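PDB 6CUQ: macrophage migration inhibitory factor-like protein from Entamoeba histolytica, which belongs to the macrophage migration inhibitory factor family, small alpha/beta proteins built on beta-alpha-beta units that assemble as trimers. Local coordinates for residues S32-I35 with L36-I40; T21-I24 with K25-A29. All coordinates share one frame; numbering follows the deposited sequence.

Contact 1: S32-I35 with L36-I40; sequences SMKI and LSEVI
The C-terminal turns of helix 22-40 bring Ser32, Lys34 and Ile35 against Leu36, Glu38 and Val39, one turn further on. Four backbone hydrogen bonds of the i to i+4 kind join residues 32-35 to 36-39. Leu36 N reaches Ser32 O at 2.8 Å, and Val39 N reaches Ile35 O at 2.9 Å. The Leu36 side chain also leans on the Ser32 carbonyl, with Leu36 CG 3.3 Å from Ser32 O. Leu36 CD1 then lies 4.1 Å from Ser32 OG. That hydroxyl is buried and is satisfied by Thr49 and Tyr87. The helix is the crossover of the beta-alpha-beta unit formed with strands 11-16 and 48-53. Ser32 and Leu36 both touch these two strands, while Ile35 and Val39 meet Leu83 of helix 80-95. Ile35 and Val39 touch each other only lightly, with Ile35 CG2 4.4 Å from Val39 CG2. On the outer side Lys34 and Glu38 run side by side in the same direction. Glu38 CG stands beside its own backbone N (chi1 -66°), which lays the chain over the Lys34 carbonyl, 3.2 Å from CG to Lys34 O. The charged ends do not meet: Lys34 NZ stays 4.9 Å from Glu38 OE2. Glu38 OE1 instead forms a salt bridge with Arg86 of helix 80-95.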
# COMPACT_ATOMS: atom_id res chain seq x y z
N SER B 32 4.15 16.68 -1.98
CA SER B 32 3.89 15.79 -0.85
C SER B 32 5.06 15.79 0.12
O SER B 32 4.89 15.92 1.35
CB SER B 32 3.60 14.38 -1.36
OG SER B 32 3.72 13.42 -0.33
N MET B 33 6.27 15.69 -0.41
CA MET B 33 7.45 15.69 0.45
C MET B 33 7.61 17.04 1.16
O MET B 33 7.92 17.07 2.35
CB MET B 33 8.68 15.33 -0.36
CG MET B 33 8.76 13.86 -0.73
SD MET B 33 10.19 13.45 -1.73
CE MET B 33 9.81 14.26 -3.28
N LYS B 34 7.34 18.15 0.46
CA LYS B 34 7.35 19.45 1.14
C LYS B 34 6.32 19.50 2.26
O LYS B 34 6.61 19.97 3.36
CB LYS B 34 7.11 20.59 0.14
CG LYS B 34 8.35 21.05 -0.62
CD LYS B 34 7.97 21.97 -1.76
CE LYS B 34 7.60 23.34 -1.27
NZ LYS B 34 6.91 24.09 -2.36
N ILE B 35 5.10 19.01 1.99
CA ILE B 35 4.03 19.00 2.99
C ILE B 35 4.45 18.21 4.22
O ILE B 35 4.33 18.67 5.35
CB ILE B 35 2.74 18.42 2.40
CG1 ILE B 35 2.08 19.37 1.40
CG2 ILE B 35 1.77 18.05 3.51
CD1 ILE B 35 0.88 18.75 0.70
N LEU B 36 4.97 16.99 3.99
CA LEU B 36 5.42 16.15 5.08
C LEU B 36 6.47 16.87 5.93
O LEU B 36 6.37 16.91 7.16
CB LEU B 36 6.00 14.86 4.50
CG LEU B 36 4.98 13.89 3.91
CD1 LEU B 36 5.67 12.73 3.24
CD2 LEU B 36 4.05 13.38 5.00
N SER B 37 7.46 17.47 5.27
CA SER B 37 8.55 18.12 5.99
C SER B 37 8.05 19.33 6.76
O SER B 37 8.45 19.56 7.91
CB SER B 37 9.66 18.50 5.00
OG SER B 37 10.16 19.81 5.24
N GLU B 38 7.17 20.13 6.15
CA GLU B 38 6.71 21.35 6.81
C GLU B 38 5.80 21.04 7.99
O GLU B 38 5.85 21.72 9.02
CB GLU B 38 6.04 22.27 5.79
CG GLU B 38 6.99 22.81 4.74
CD GLU B 38 6.30 23.40 3.52
OE1 GLU B 38 5.06 23.54 3.54
OE2 GLU B 38 7.00 23.72 2.54
N VAL B 39 4.94 20.04 7.84
CA VAL B 39 3.95 19.76 8.88
C VAL B 39 4.49 18.81 9.95
O VAL B 39 4.37 19.08 11.15
CB VAL B 39 2.66 19.20 8.23
CG1 VAL B 39 1.66 18.77 9.31
CG2 VAL B 39 2.05 20.23 7.27
N ILE B 40 5.15 17.71 9.57
CA ILE B 40 5.71 16.84 10.60
C ILE B 40 6.99 17.42 11.20
O ILE B 40 7.38 17.05 12.31
CB ILE B 40 5.93 15.43 10.02
CG1 ILE B 40 4.59 14.83 9.66
CG2 ILE B 40 6.62 14.51 11.01
CD1 ILE B 40 4.69 13.42 9.18

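Contact 2: T21-I24 with K25-A29; sequences TEEI and KKEIA. With EDO (1,2-ethanediol), chain D.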
# COMPACT_ATOMS: atom_id res chain seq x y z
N THR B 21 -0.93 13.62 -16.20
CA THR B 21 0.38 13.40 -16.81
C THR B 21 1.41 12.93 -15.78
O THR B 21 1.29 13.16 -14.57
CB THR B 21 0.94 14.68 -17.46
OG1 THR B 21 1.18 15.67 -16.44
CG2 THR B 21 0.03 15.22 -18.55
N GLU B 22 2.47 12.32 -16.29
CA GLU B 22 3.59 11.93 -15.43
C GLU B 22 4.21 13.15 -14.75
O GLU B 22 4.51 13.11 -13.55
CB GLU B 22 4.64 11.19 -16.27
CG GLU B 22 4.12 9.90 -16.90
CD GLU B 22 3.53 8.95 -15.86
OE1 GLU B 22 4.27 8.50 -14.97
OE2 GLU B 22 2.31 8.65 -15.95
N GLU B 23 4.32 14.28 -15.46
CA GLU B 23 4.85 15.50 -14.84
C GLU B 23 4.03 15.91 -13.62
O GLU B 23 4.60 16.27 -12.58
CB GLU B 23 4.93 16.64 -15.86
CG GLU B 23 5.62 17.86 -15.30
CD GLU B 23 7.03 17.55 -14.76
OE1 GLU B 23 7.79 16.83 -15.45
OE2 GLU B 23 7.37 18.01 -13.65
N ILE B 24 2.70 15.89 -13.74
CA ILE B 24 1.83 16.25 -12.62
C ILE B 24 2.04 15.28 -11.45
O ILE B 24 2.02 15.68 -10.28
CB ILE B 24 0.35 16.29 -13.06
CG1 ILE B 24 0.04 17.57 -13.85
CG2 ILE B 24 -0.59 16.20 -11.84
CD1 ILE B 24 0.16 18.84 -13.06
N LYS B 25 2.23 14.00 -11.75
CA LYS B 25 2.56 13.03 -10.71
C LYS B 25 3.87 13.39 -10.01
O LYS B 25 3.97 13.28 -8.78
CB LYS B 25 2.65 11.63 -11.30
CG LYS B 25 1.32 11.03 -11.59
CD LYS B 25 1.46 9.75 -12.39
CE LYS B 25 0.20 9.50 -13.26
NZ LYS B 25 0.18 8.15 -13.90
N LYS B 26 4.88 13.82 -10.77
CA LYS B 26 6.11 14.27 -10.14
C LYS B 26 5.83 15.48 -9.25
O LYS B 26 6.34 15.56 -8.12
CB LYS B 26 7.18 14.60 -11.18
CG LYS B 26 7.61 13.43 -12.05
CD LYS B 26 8.79 13.85 -12.92
CE LYS B 26 9.08 12.89 -14.07
NZ LYS B 26 8.27 13.25 -15.29
N GLU B 27 5.00 16.41 -9.72
CA GLU B 27 4.71 17.59 -8.91
C GLU B 27 4.00 17.20 -7.63
O GLU B 27 4.25 17.77 -6.56
CB GLU B 27 3.88 18.57 -9.72
CG GLU B 27 4.65 19.34 -10.79
CD GLU B 27 3.71 20.12 -11.70
OE1 GLU B 27 2.56 20.39 -11.28
OE2 GLU B 27 4.10 20.47 -12.83
N ILE B 28 3.11 16.20 -7.71
CA ILE B 28 2.43 15.69 -6.52
C ILE B 28 3.43 15.09 -5.55
O ILE B 28 3.41 15.39 -4.35
CB ILE B 28 1.34 14.68 -6.93
CG1 ILE B 28 0.16 15.40 -7.58
CG2 ILE B 28 0.91 13.82 -5.75
CD1 ILE B 28 -0.88 14.47 -8.21
N ALA B 29 4.34 14.24 -6.04
CA ALA B 29 5.35 13.65 -5.16
C ALA B 29 6.21 14.73 -4.52
O ALA B 29 6.50 14.67 -3.32
CB ALA B 29 6.25 12.68 -5.94
C1 EDO D . 0.34 8.19 -18.98
O1 EDO D . 0.47 9.38 -18.18
C2 EDO D . -1.14 7.87 -19.20
O2 EDO D . -1.78 9.00 -19.82
O HOH W 1 6.75 20.45 -13.13
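Thr21 sits at the N-cap of helix 22-40, and its carbonyl oxygen opens the run of i to i+4 backbone bonds by accepting from Lys25 N at 3.1 Å. Its side chain caps the first turn, with OG1 accepting from Ile24 N. Glu22 bends back at chi2 (-55°), which brings its carboxylate to the end of the extended Lys25 chain. There Lys25 NZ donates to Glu22 OE2 at 3.0 Å in a salt bridge, on the syn side and 26° out of the carboxylate plane. The same oxygen accepts from O1 of a 1,2-ethanediol molecule, and Lys25 NZ is also bonded to Thr53. Glu23 and Lys26 cross at about a right angle in a long salt bridge, 3.6 Å from Glu23 OE1 to Lys26 NZ. Toward helix 80-95, Ile24 CG2 packs 4.0 Å from Ile28 CD1. Ile24 CD1 also lies 3.4 Å from Glu27 OE1, whose charge is paired with Lys94. The carboxylates of Glu23 and Glu27 come close, with 4.2 Å between their OE2 atoms. One water donates to both of these oxygens, which probably eases the repulsion, while the nearby Lys26 and Lys94 would offset the negative charge.

How the contacts relate
Contacts 1 and 2 lie in series on helix 22-40, with their centres about 16 Å apart. Contact 2 starts the helix and contact 1 ends it. Both are partly buried, but contact 1 is nearer the centre of the chain, about 9 Å against 13 Å, and has more buried residues. Its inner side chains are mostly apolar. Contact 2 is richer in charge, with salt bridges within the helix; Lys25 is buried although Glu22 and Glu23 are exposed. Both touch strands 11-16 and 48-53 and pair a glutamate with helix 80-95. Both also reach the second subunit: Met33 packs on its Gly60, while Glu22, Lys25 and Lys26 meet its Val55.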